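Local coordinates for protein aldehyde dehydrogenase 12 (Zea mays, PDB 6D97) that catalyses the NAD-dependent oxidation of L-glutamate gamma-semialdehyde to glutamate, the last step of proline catabolism in plants, at residues Q35-S38 and P42-V45; D69-V74 and Q135-K140; Q150-F155 and I204-L209; R356-L361 and H399-I404. All coordinates share one frame; numbering follows the deposited sequence.

Contact 1 of 4, residues Q35-S38 and P42-V45; sequences QEVS and PAEV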
loop_
_atom_site.group_PDB
_atom_site.type_symbol
_atom_site.label_atom_id
_atom_site.label_comp_id
_atom_site.label_asym_id
_atom_site.label_seq_id
_atom_site.Cartn_x
_atom_site.Cartn_y
_atom_site.Cartn_z
ATOM N N GLN A 35 33.033 -29.382 13.603
ATOM C CA GLN A 35 33.138 -30.740 14.114
ATOM C C GLN A 35 34.444 -30.982 14.862
ATOM O O GLN A 35 34.521 -31.933 15.650
ATOM C CB GLN A 35 32.969 -31.749 12.974
ATOM C CG GLN A 35 33.704 -31.406 11.681
ATOM C CD GLN A 35 33.063 -30.261 10.914
ATOM O OE1 GLN A 35 33.678 -29.211 10.730
ATOM N NE2 GLN A 35 31.825 -30.453 10.474
ATOM N N GLU A 36 35.454 -30.137 14.661
ATOM C CA GLU A 36 36.753 -30.303 15.302
ATOM C C GLU A 36 36.836 -29.659 16.683
ATOM O O GLU A 36 37.570 -30.159 17.542
ATOM C CB GLU A 36 37.850 -29.696 14.423
ATOM C CG GLU A 36 38.957 -30.667 14.025
ATOM C CD GLU A 36 38.658 -31.405 12.729
ATOM O OE1 GLU A 36 37.688 -32.195 12.694
ATOM O OE2 GLU A 36 39.390 -31.185 11.739
ATOM N N VAL A 37 36.104 -28.564 16.905
ATOM C CA VAL A 37 36.314 -27.728 18.082
ATOM C C VAL A 37 35.977 -28.499 19.354
ATOM O O VAL A 37 34.904 -29.104 19.481
ATOM C CB VAL A 37 35.508 -26.426 17.966
ATOM C CG1 VAL A 37 34.047 -26.714 17.683
ATOM C CG2 VAL A 37 35.690 -25.595 19.231
ATOM N N SER A 38 36.907 -28.487 20.306
ATOM C CA SER A 38 36.799 -29.296 21.514
ATOM C C SER A 38 37.656 -28.670 22.606
ATOM O O SER A 38 38.264 -27.616 22.415
ATOM C CB SER A 38 37.242 -30.737 21.239
ATOM O OG SER A 38 38.598 -30.764 20.833
ATOM N N PRO A 42 40.345 -25.790 21.037
ATOM C CA PRO A 42 39.360 -24.731 21.268
ATOM C C PRO A 42 39.386 -23.669 20.179
ATOM O O PRO A 42 40.385 -23.455 19.493
ATOM C CB PRO A 42 39.791 -24.138 22.614
ATOM C CG PRO A 42 41.257 -24.381 22.665
ATOM C CD PRO A 42 41.497 -25.682 21.952
ATOM N N ALA A 43 38.252 -22.990 20.046
ATOM C CA ALA A 43 38.096 -21.856 19.152
ATOM C C ALA A 43 37.991 -20.576 19.969
ATOM O O ALA A 43 37.712 -20.604 21.170
ATOM C CB ALA A 43 36.856 -22.014 18.268
ATOM N N GLU A 44 38.219 -19.446 19.308
ATOM C CA GLU A 44 38.058 -18.150 19.944
ATOM C C GLU A 44 37.076 -17.296 19.156
ATOM O O GLU A 44 36.953 -17.423 17.933
ATOM C CB GLU A 44 39.396 -17.411 20.096
ATOM C CG GLU A 44 40.144 -17.123 18.809
ATOM C CD GLU A 44 41.334 -16.202 19.037
ATOM O OE1 GLU A 44 41.272 -15.027 18.608
ATOM O OE2 GLU A 44 42.323 -16.651 19.662
ATOM N N VAL A 45 36.365 -16.438 19.882
ATOM C CA VAL A 45 35.411 -15.497 19.309
ATOM C C VAL A 45 35.901 -14.092 19.614
ATOM O O VAL A 45 36.179 -13.764 20.773
ATOM C CB VAL A 45 33.993 -15.709 19.868
ATOM C CG1 VAL A 45 33.017 -14.727 19.229
ATOM C CG2 VAL A 45 33.559 -17.136 19.639
#
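The chain turns back between S38 and P42, whose CA atoms lie 5.2 Å apart, and brings S38 O to 3.1 Å from P42 N, a proline nitrogen with no hydrogen to give, so the pair is close without being a hydrogen bond. What joins the two arms is V37. Its CG2 methyl runs anti to the backbone N, beside the carbonyl carbon, and from there meets the start of the strand: V37 CG2 stands 3.9 Å from A43 CB and 3.7 Å from A43 N. CG1, the other branch, takes the tighter place between N and the carbonyl carbon. P42 CB points away from the loop at its root, yet P42 CB and P42 CD both lie 3.8 Å from S38 O. The S38 side chain leaves its CA pointing away from the strand, and OG is bonded inside the turn, to S41 N and S40 OG. The carbonyl of V37 is taken by R136 NH1, which ties the loop to helix 124-137, and the V37 side chain also packs on F71. A43 CB has further neighbours in V32 and in I229 of helix 229-240. A43 and V45 also pair by backbone hydrogen bonds with F71 and K73 of strand 70-74. This is a tight reversal that leads the N-terminal tail into strand 43-49, an inner strand of a small four-stranded mixed sheet.

Contact 2 of 4, residues D69-V74 and Q135-K140; sequences DKFIKV and QRVSPK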
loop_
_atom_site.group_PDB
_atom_site.type_symbol
_atom_site.label_atom_id
_atom_site.label_comp_id
_atom_site.label_asym_id
_atom_site.label_seq_id
_atom_site.Cartn_x
_atom_site.Cartn_y
_atom_site.Cartn_z
ATOM N N ASP A 69 33.529 -29.470 28.354
ATOM C CA ASP A 69 34.829 -29.011 27.883
ATOM C C ASP A 69 34.839 -27.498 27.700
ATOM O O ASP A 69 33.889 -26.915 27.174
ATOM C CB ASP A 69 35.172 -29.679 26.548
ATOM C CG ASP A 69 35.549 -31.142 26.692
ATOM O OD1 ASP A 69 35.673 -31.623 27.841
ATOM O OD2 ASP A 69 35.730 -31.802 25.642
ATOM N N LYS A 70 35.925 -26.859 28.132
ATOM C CA LYS A 70 36.192 -25.479 27.740
ATOM C C LYS A 70 36.590 -25.451 26.270
ATOM O O LYS A 70 37.776 -25.575 25.951
ATOM C CB LYS A 70 37.309 -24.868 28.593
ATOM C CG LYS A 70 36.940 -24.555 30.037
ATOM C CD LYS A 70 38.155 -24.033 30.809
ATOM C CE LYS A 70 37.781 -23.547 32.205
ATOM N NZ LYS A 70 38.944 -22.970 32.948
ATOM N N PHE A 71 35.625 -25.293 25.361
ATOM C CA PHE A 71 35.925 -25.425 23.941
ATOM C C PHE A 71 35.823 -24.131 23.140
ATOM O O PHE A 71 36.210 -24.126 21.968
ATOM C CB PHE A 71 35.040 -26.521 23.308
ATOM C CG PHE A 71 33.601 -26.125 23.044
ATOM C CD1 PHE A 71 32.907 -25.238 23.858
ATOM C CD2 PHE A 71 32.933 -26.698 21.971
ATOM C CE1 PHE A 71 31.585 -24.915 23.582
ATOM C CE2 PHE A 71 31.619 -26.388 21.697
ATOM C CZ PHE A 71 30.942 -25.495 22.501
ATOM N N ILE A 72 35.344 -23.035 23.728
ATOM C CA ILE A 72 35.310 -21.737 23.054
ATOM C C ILE A 72 35.668 -20.652 24.060
ATOM O O ILE A 72 35.042 -20.557 25.121
ATOM C CB ILE A 72 33.932 -21.429 22.433
ATOM C CG1 ILE A 72 33.570 -22.444 21.344
ATOM C CG2 ILE A 72 33.910 -20.016 21.860
ATOM C CD1 ILE A 72 32.132 -22.362 20.883
ATOM N N LYS A 73 36.658 -19.824 23.731
ATOM C CA LYS A 73 36.952 -18.641 24.530
ATOM C C LYS A 73 36.437 -17.401 23.810
ATOM O O LYS A 73 36.585 -17.267 22.592
ATOM C CB LYS A 73 38.449 -18.510 24.838
ATOM C CG LYS A 73 39.382 -18.372 23.652
ATOM C CD LYS A 73 40.819 -18.181 24.150
ATOM C CE LYS A 73 41.806 -17.923 23.017
ATOM N NZ LYS A 73 43.152 -17.536 23.537
ATOM N N VAL A 74 35.805 -16.511 24.570
ATOM C CA VAL A 74 35.106 -15.350 24.034
ATOM C C VAL A 74 35.757 -14.093 24.593
ATOM O O VAL A 74 35.986 -13.993 25.804
ATOM C CB VAL A 74 33.605 -15.397 24.374
ATOM C CG1 VAL A 74 32.894 -14.166 23.851
ATOM C CG2 VAL A 74 32.977 -16.665 23.804
ATOM N N GLN A 135 24.645 -26.308 16.094
ATOM C CA GLN A 135 24.438 -27.473 16.949
ATOM C C GLN A 135 25.413 -27.519 18.115
ATOM O O GLN A 135 25.043 -27.942 19.213
ATOM C CB GLN A 135 24.579 -28.755 16.131
ATOM C CG GLN A 135 23.330 -29.218 15.433
ATOM C CD GLN A 135 23.484 -30.612 14.868
ATOM O OE1 GLN A 135 24.223 -30.829 13.911
ATOM N NE2 GLN A 135 22.791 -31.570 15.465
ATOM N N ARG A 136 26.662 -27.106 17.899
ATOM C CA ARG A 136 27.659 -27.242 18.955
ATOM C C ARG A 136 27.410 -26.283 20.111
ATOM O O ARG A 136 27.718 -26.607 21.257
ATOM C CB ARG A 136 29.067 -27.037 18.394
ATOM C CG ARG A 136 29.543 -28.062 17.361
ATOM C CD ARG A 136 29.563 -29.486 17.900
ATOM N NE ARG A 136 30.289 -29.599 19.162
ATOM C CZ ARG A 136 31.604 -29.753 19.267
ATOM N NH1 ARG A 136 32.363 -29.814 18.184
ATOM N NH2 ARG A 136 32.163 -29.842 20.463
ATOM N N VAL A 137 26.859 -25.106 19.842
ATOM C CA VAL A 137 26.698 -24.084 20.867
ATOM C C VAL A 137 25.266 -24.005 21.381
ATOM O O VAL A 137 25.053 -23.770 22.570
ATOM C CB VAL A 137 27.186 -22.714 20.347
ATOM C CG1 VAL A 137 28.673 -22.755 20.130
ATOM C CG2 VAL A 137 26.477 -22.342 19.055
ATOM N N SER A 138 24.278 -24.180 20.510
ATOM C CA SER A 138 22.867 -24.192 20.891
ATOM C C SER A 138 22.298 -25.542 20.477
ATOM O O SER A 138 21.669 -25.659 19.417
ATOM C CB SER A 138 22.095 -23.037 20.255
ATOM O OG SER A 138 20.740 -23.046 20.660
ATOM N N PRO A 139 22.490 -26.575 21.300
ATOM C CA PRO A 139 22.214 -27.954 20.867
ATOM C C PRO A 139 20.769 -28.161 20.438
ATOM O O PRO A 139 19.826 -27.848 21.168
ATOM C CB PRO A 139 22.563 -28.784 22.108
ATOM C CG PRO A 139 23.570 -27.943 22.831
ATOM C CD PRO A 139 23.111 -26.532 22.633
ATOM N N LYS A 140 20.618 -28.691 19.228
ATOM C CA LYS A 140 19.336 -29.011 18.620
ATOM C C LYS A 140 19.629 -29.988 17.491
ATOM O O LYS A 140 20.783 -30.181 17.104
ATOM C CB LYS A 140 18.630 -27.752 18.111
ATOM C CG LYS A 140 19.428 -27.002 17.061
ATOM C CD LYS A 140 18.699 -25.758 16.581
ATOM C CE LYS A 140 18.803 -24.621 17.589
ATOM N NZ LYS A 140 18.186 -23.359 17.087
#
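F71 and R136 meet as ring and guanidinium, crossing with their planes 40° apart: R136 NH2 lies 3.6 Å from F71 CD2. The arginine chain bends at chi2 and chi3 to bring its head back beside the ring, and the charge is held from outside, NH2 by a salt bridge to D64 and NH1 by the carbonyl of P34. F71 CZ also nears the last turn of the helix, 3.6 Å from R136 O. The apolar part belongs to V137, whose CG1 methyl touches I72 CD1 at 3.6 Å, the two side chains at about a right angle, with F71 CZ further off at 4.3 Å. I72 CG1 sits above one face of the F71 ring, toward its rim. An alanine in place of F71 would probably open a gap beside V137 and leave the R136 guanidinium without its aromatic neighbour. Among hydrogen bonds, Q135 NE2 gives one to K140 O (2.9 Å, 150°) as the chain leaves the helix. F71 and I72 form a classic beta bulge opposite I62, so strand 70-74 presses both residues on the end of helix 124-137, while I229 of helix 229-240 packs on I72 and V137.

Contact 3 of 4, residues Q150-F155 and I204-L209; sequences QVSQKF and IPLLQL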
loop_
_atom_site.group_PDB
_atom_site.type_symbol
_atom_site.label_atom_id
_atom_site.label_comp_id
_atom_site.label_asym_id
_atom_site.label_seq_id
_atom_site.Cartn_x
_atom_site.Cartn_y
_atom_site.Cartn_z
ATOM N N GLN A 150 18.376 -22.129 6.530
ATOM C CA GLN A 150 17.503 -22.009 5.367
ATOM C C GLN A 150 16.655 -20.745 5.446
ATOM O O GLN A 150 16.510 -20.019 4.454
ATOM C CB GLN A 150 16.620 -23.251 5.251
ATOM C CG GLN A 150 17.341 -24.461 4.688
ATOM C CD GLN A 150 16.587 -25.755 4.925
ATOM O OE1 GLN A 150 15.815 -25.872 5.878
ATOM N NE2 GLN A 150 16.804 -26.735 4.053
ATOM N N VAL A 151 16.080 -20.469 6.620
ATOM C CA VAL A 151 15.337 -19.226 6.812
ATOM C C VAL A 151 16.235 -18.029 6.540
ATOM O O VAL A 151 15.852 -17.085 5.838
ATOM C CB VAL A 151 14.741 -19.165 8.230
ATOM C CG1 VAL A 151 14.231 -17.761 8.527
ATOM C CG2 VAL A 151 13.628 -20.188 8.393
ATOM N N SER A 152 17.448 -18.051 7.101
ATOM C CA SER A 152 18.402 -16.972 6.868
ATOM C C SER A 152 18.700 -16.814 5.383
ATOM O O SER A 152 18.735 -15.693 4.862
ATOM C CB SER A 152 19.690 -17.239 7.648
ATOM O OG SER A 152 19.409 -17.530 9.004
ATOM N N GLN A 153 18.900 -17.932 4.682
ATOM C CA GLN A 153 19.238 -17.876 3.263
ATOM C C GLN A 153 18.089 -17.290 2.452
ATOM O O GLN A 153 18.298 -16.442 1.577
ATOM C CB GLN A 153 19.609 -19.277 2.768
ATOM C CG GLN A 153 20.337 -19.320 1.435
ATOM C CD GLN A 153 19.401 -19.249 0.253
ATOM O OE1 GLN A 153 18.216 -19.569 0.360
ATOM N NE2 GLN A 153 19.929 -18.822 -0.890
ATOM N N LYS A 154 16.859 -17.726 2.746
ATOM C CA LYS A 154 15.689 -17.224 2.030
ATOM C C LYS A 154 15.466 -15.741 2.298
ATOM O O LYS A 154 15.122 -14.986 1.381
ATOM C CB LYS A 154 14.451 -18.034 2.420
ATOM C CG LYS A 154 14.252 -19.298 1.595
ATOM C CD LYS A 154 13.762 -18.955 0.194
ATOM C CE LYS A 154 13.761 -20.168 -0.719
ATOM N NZ LYS A 154 15.137 -20.614 -1.060
ATOM N N PHE A 155 15.653 -15.309 3.550
ATOM C CA PHE A 155 15.509 -13.896 3.891
ATOM C C PHE A 155 16.437 -13.033 3.046
ATOM O O PHE A 155 16.019 -12.008 2.493
ATOM C CB PHE A 155 15.779 -13.702 5.388
ATOM C CG PHE A 155 16.012 -12.272 5.794
ATOM C CD1 PHE A 155 14.956 -11.466 6.188
ATOM C CD2 PHE A 155 17.296 -11.744 5.808
ATOM C CE1 PHE A 155 15.176 -10.155 6.574
ATOM C CE2 PHE A 155 17.523 -10.438 6.186
ATOM C CZ PHE A 155 16.464 -9.641 6.574
ATOM N N ILE A 204 17.929 -14.962 14.261
ATOM C CA ILE A 204 17.471 -13.729 14.900
ATOM C C ILE A 204 18.492 -12.611 14.698
ATOM O O ILE A 204 18.128 -11.550 14.171
ATOM C CB ILE A 204 17.163 -13.946 16.391
ATOM C CG1 ILE A 204 15.994 -14.915 16.567
ATOM C CG2 ILE A 204 16.882 -12.616 17.065
ATOM C CD1 ILE A 204 15.731 -15.281 18.008
ATOM N N PRO A 205 19.768 -12.780 15.082
ATOM C CA PRO A 205 20.712 -11.661 14.905
ATOM C C PRO A 205 20.942 -11.266 13.454
ATOM O O PRO A 205 21.032 -10.068 13.162
ATOM C CB PRO A 205 21.996 -12.176 15.571
ATOM C CG PRO A 205 21.841 -13.646 15.634
ATOM C CD PRO A 205 20.398 -13.909 15.793
ATOM N N LEU A 206 21.033 -12.230 12.531
ATOM C CA LEU A 206 21.284 -11.882 11.133
ATOM C C LEU A 206 20.140 -11.063 10.549
ATOM O O LEU A 206 20.373 -10.062 9.860
ATOM C CB LEU A 206 21.510 -13.141 10.295
ATOM C CG LEU A 206 21.563 -12.922 8.778
ATOM C CD1 LEU A 206 22.785 -12.102 8.396
ATOM C CD2 LEU A 206 21.538 -14.239 8.016
ATOM N N LEU A 207 18.897 -11.470 10.819
ATOM C CA LEU A 207 17.750 -10.806 10.205
ATOM C C LEU A 207 17.556 -9.399 10.758
ATOM O O LEU A 207 17.178 -8.484 10.017
ATOM C CB LEU A 207 16.489 -11.644 10.406
ATOM C CG LEU A 207 16.138 -12.652 9.306
ATOM C CD1 LEU A 207 17.282 -13.612 9.031
ATOM C CD2 LEU A 207 14.869 -13.418 9.657
ATOM N N GLN A 208 17.808 -9.201 12.055
ATOM C CA GLN A 208 17.719 -7.856 12.614
ATOM C C GLN A 208 18.924 -7.014 12.213
ATOM O O GLN A 208 18.796 -5.802 11.996
ATOM C CB GLN A 208 17.582 -7.915 14.139
ATOM C CG GLN A 208 16.369 -8.693 14.640
ATOM C CD GLN A 208 15.057 -7.942 14.471
ATOM O OE1 GLN A 208 15.004 -6.886 13.837
ATOM N NE2 GLN A 208 13.987 -8.484 15.048
ATOM N N LEU A 209 20.103 -7.637 12.111
ATOM C CA LEU A 209 21.295 -6.915 11.672
ATOM C C LEU A 209 21.109 -6.352 10.271
ATOM O O LEU A 209 21.362 -5.165 10.029
ATOM C CB LEU A 209 22.519 -7.831 11.715
ATOM C CG LEU A 209 23.785 -7.277 11.061
ATOM C CD1 LEU A 209 24.314 -6.109 11.878
ATOM C CD2 LEU A 209 24.836 -8.365 10.921
#
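L209 N donates to P205 O at 2.8 Å, the shortest backbone bond in either segment, within the helix that sets L206 and L207 against S152 and F155. The main meeting is a CH-pi contact. L207 CG lies over the centre of the F155 ring, 3.5 Å from its centroid and 14° off the normal, while L207 CD1 comes within 3.7 Å of F155 CD2. With F155 CG anti to the backbone N (chi1 165°), the ring reaches across under L207 CG, and its far atom CZ comes to 3.7 Å from L207 O. A serine in place of F155 would probably leave L207 without the flat surface it lies on, opening a gap between the helices and letting the leucine turn. One turn earlier, S152 CB touches L206 CD2 at 3.5 Å, and its OG is bonded to E148 O in its own helix. The axes of 150-155 and 204-209 run nearly parallel, 13° apart, at a closest approach of 10.1 Å. Helix 203-214 links strands 191-196 and 218-223, neighbours in the parallel Rossmann sheet: I204 and P205 pack on T196, an NAD-binding residue, L206 reaches M234 and L238 of helix 229-240, and helix 142-157 lies alongside.

Contact 4 of 4, residues R356-L361 and H399-I404; sequences RKLEDL and HSIPKI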
loop_
_atom_site.group_PDB
_atom_site.type_symbol
_atom_site.label_atom_id
_atom_site.label_comp_id
_atom_site.label_asym_id
_atom_site.label_seq_id
_atom_site.Cartn_x
_atom_site.Cartn_y
_atom_site.Cartn_z
ATOM N N ARG A 356 12.307 -39.338 21.204
ATOM C CA ARG A 356 13.308 -38.282 21.236
ATOM C C ARG A 356 14.494 -38.726 22.079
ATOM O O ARG A 356 14.326 -39.330 23.142
ATOM C CB ARG A 356 12.702 -36.995 21.792
ATOM C CG ARG A 356 11.490 -36.562 20.998
ATOM C CD ARG A 356 11.070 -35.125 21.278
ATOM N NE ARG A 356 10.282 -34.603 20.163
ATOM C CZ ARG A 356 10.744 -33.766 19.239
ATOM N NH1 ARG A 356 11.997 -33.328 19.304
ATOM N NH2 ARG A 356 9.951 -33.366 18.249
ATOM N N LYS A 357 15.700 -38.441 21.593
ATOM C CA LYS A 357 16.892 -38.953 22.250
ATOM C C LYS A 357 18.055 -37.988 22.077
ATOM O O LYS A 357 18.080 -37.157 21.167
ATOM C CB LYS A 357 17.274 -40.340 21.722
ATOM C CG LYS A 357 17.252 -40.465 20.218
ATOM C CD LYS A 357 16.407 -41.654 19.820
ATOM C CE LYS A 357 16.608 -42.026 18.365
ATOM N NZ LYS A 357 16.004 -43.359 18.090
ATOM N N LEU A 358 19.032 -38.136 22.973
ATOM C CA LEU A 358 20.171 -37.225 23.021
ATOM C C LEU A 358 21.055 -37.357 21.787
ATOM O O LEU A 358 21.618 -36.362 21.313
ATOM C CB LEU A 358 20.984 -37.497 24.286
ATOM C CG LEU A 358 22.119 -36.535 24.623
ATOM C CD1 LEU A 358 21.540 -35.175 24.941
ATOM C CD2 LEU A 358 22.931 -37.064 25.791
ATOM N N GLU A 359 21.188 -38.573 21.250
ATOM C CA GLU A 359 22.241 -38.838 20.270
ATOM C C GLU A 359 22.014 -38.101 18.955
ATOM O O GLU A 359 22.981 -37.822 18.236
ATOM C CB GLU A 359 22.376 -40.343 20.027
ATOM C CG GLU A 359 23.077 -41.104 21.156
ATOM C CD GLU A 359 22.112 -41.645 22.198
ATOM O OE1 GLU A 359 22.458 -42.637 22.880
ATOM O OE2 GLU A 359 20.999 -41.087 22.326
ATOM N N ASP A 360 20.766 -37.782 18.612
ATOM C CA ASP A 360 20.489 -36.906 17.479
ATOM C C ASP A 360 19.922 -35.568 17.926
ATOM O O ASP A 360 19.432 -34.797 17.094
ATOM C CB ASP A 360 19.557 -37.589 16.470
ATOM C CG ASP A 360 18.142 -37.799 16.997
ATOM O OD1 ASP A 360 17.884 -37.529 18.191
ATOM O OD2 ASP A 360 17.284 -38.242 16.198
ATOM N N LEU A 361 19.971 -35.288 19.229
ATOM C CA LEU A 361 19.579 -34.003 19.802
ATOM C C LEU A 361 18.118 -33.664 19.522
ATOM O O LEU A 361 17.746 -32.491 19.446
ATOM C CB LEU A 361 20.503 -32.881 19.325
ATOM C CG LEU A 361 21.880 -32.936 19.992
ATOM C CD1 LEU A 361 22.818 -31.887 19.418
ATOM C CD2 LEU A 361 21.731 -32.759 21.495
ATOM N N HIS A 399 24.600 -39.397 30.303
ATOM C CA HIS A 399 25.025 -38.199 29.593
ATOM C C HIS A 399 26.086 -37.469 30.406
ATOM O O HIS A 399 26.282 -37.731 31.595
ATOM C CB HIS A 399 23.835 -37.280 29.294
ATOM C CG HIS A 399 23.187 -36.708 30.515
ATOM N ND1 HIS A 399 23.735 -35.667 31.232
ATOM C CD2 HIS A 399 22.034 -37.032 31.146
ATOM C CE1 HIS A 399 22.947 -35.373 32.250
ATOM N NE2 HIS A 399 21.907 -36.186 32.220
ATOM N N SER A 400 26.779 -36.545 29.738
ATOM C CA SER A 400 27.842 -35.755 30.350
ATOM C C SER A 400 27.520 -34.262 30.312
ATOM O O SER A 400 28.425 -33.426 30.292
ATOM C CB SER A 400 29.183 -36.032 29.668
ATOM O OG SER A 400 29.622 -37.363 29.897
ATOM N N ILE A 401 26.237 -33.917 30.294
ATOM C CA ILE A 401 25.802 -32.523 30.259
ATOM C C ILE A 401 26.127 -31.879 31.602
ATOM O O ILE A 401 25.662 -32.360 32.646
ATOM C CB ILE A 401 24.306 -32.419 29.923
ATOM C CG1 ILE A 401 24.035 -33.081 28.572
ATOM C CG2 ILE A 401 23.854 -30.966 29.892
ATOM C CD1 ILE A 401 22.568 -33.329 28.288
ATOM N N PRO A 402 26.933 -30.816 31.625
ATOM C CA PRO A 402 27.279 -30.178 32.899
ATOM C C PRO A 402 26.034 -29.694 33.622
ATOM O O PRO A 402 25.031 -29.331 33.004
ATOM C CB PRO A 402 28.180 -29.008 32.479
ATOM C CG PRO A 402 27.843 -28.765 31.046
ATOM C CD PRO A 402 27.518 -30.110 30.475
ATOM N N LYS A 403 26.106 -29.695 34.955
ATOM C CA LYS A 403 24.906 -29.496 35.758
ATOM C C LYS A 403 24.342 -28.084 35.647
ATOM O O LYS A 403 23.199 -27.863 36.061
ATOM C CB LYS A 403 25.191 -29.840 37.220
ATOM C CG LYS A 403 25.477 -31.320 37.459
ATOM C CD LYS A 403 24.252 -32.182 37.181
ATOM C CE LYS A 403 23.349 -32.275 38.401
ATOM N NZ LYS A 403 21.975 -32.730 38.042
ATOM N N ILE A 404 25.099 -27.129 35.098
ATOM C CA ILE A 404 24.535 -25.805 34.857
ATOM C C ILE A 404 23.405 -25.868 33.843
ATOM O O ILE A 404 22.558 -24.969 33.801
ATOM C CB ILE A 404 25.608 -24.797 34.381
ATOM C CG1 ILE A 404 26.430 -25.375 33.226
ATOM C CG2 ILE A 404 26.479 -24.330 35.545
ATOM C CD1 ILE A 404 27.152 -24.318 32.407
#
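L358 sends its forked end across to two residues of the other loop, one methyl for each. L358 CD2 comes to 3.6 Å from H399 CB, the leucine and histidine side chains crossing at about a right angle, so that the methyl touches the root of the histidine and the imidazole lies beyond. L358 CD1, the other branch, meets I401 CD1 at 4.0 Å, and there the two side chains pass each other in opposite directions, methyl against methyl. The leucine can straddle both because its CG stands anti to the backbone N (chi1 -172°), which sets it beside the carbonyl carbon, within reach of H399 and I401. On the far side, H399 is fixed in rotation by its own segment: I401 N donates to H399 ND1 over 3.2 Å, with an N-H...acceptor angle of 152° and the donor nearly in the ring plane. ND1 is thus an acceptor, which in a neutral ring would probably put the proton on NE2. I401, whose N makes this bond, meets the leucine through CD1 and also packs on P365 and A407. L358 is placed in turn by a small backbone bend, closed by L361 N to L358 O at 2.9 Å. Nearby, R356 makes a salt bridge with D317 and a hydrogen bond to T547 O of a third subunit. Away from the NAD site, this is an apolar meeting of two loops: one joins helices 345-354 and 371-382, the other joins strands 388-391 and 411-414, an antiparallel pair at the margin of the seven-stranded mixed sheet.

Overall arrangement
Along the chain the four contacts come in series, each closing before the next opens. Contacts 1 and 2 touch, their centres 8 Å apart, and share one small sheet in which strands 43-49 and 70-74 are neighbours. Contact 2 also touches contact 4, 13 Å away between centres, through L361 on P139 and K140, and so bridges contacts 1 and 4, themselves not touching, all three on the same side of the chain's centre. Contact 3 stands apart, 21 Å from contact 2 between centres, deep beside the Rossmann sheet, though helix 142-157 follows helix 124-137. Contact 2 thus places the end of helix 124-137 and the residues just after it between the N-terminal sheet and the loop after helix 345-354.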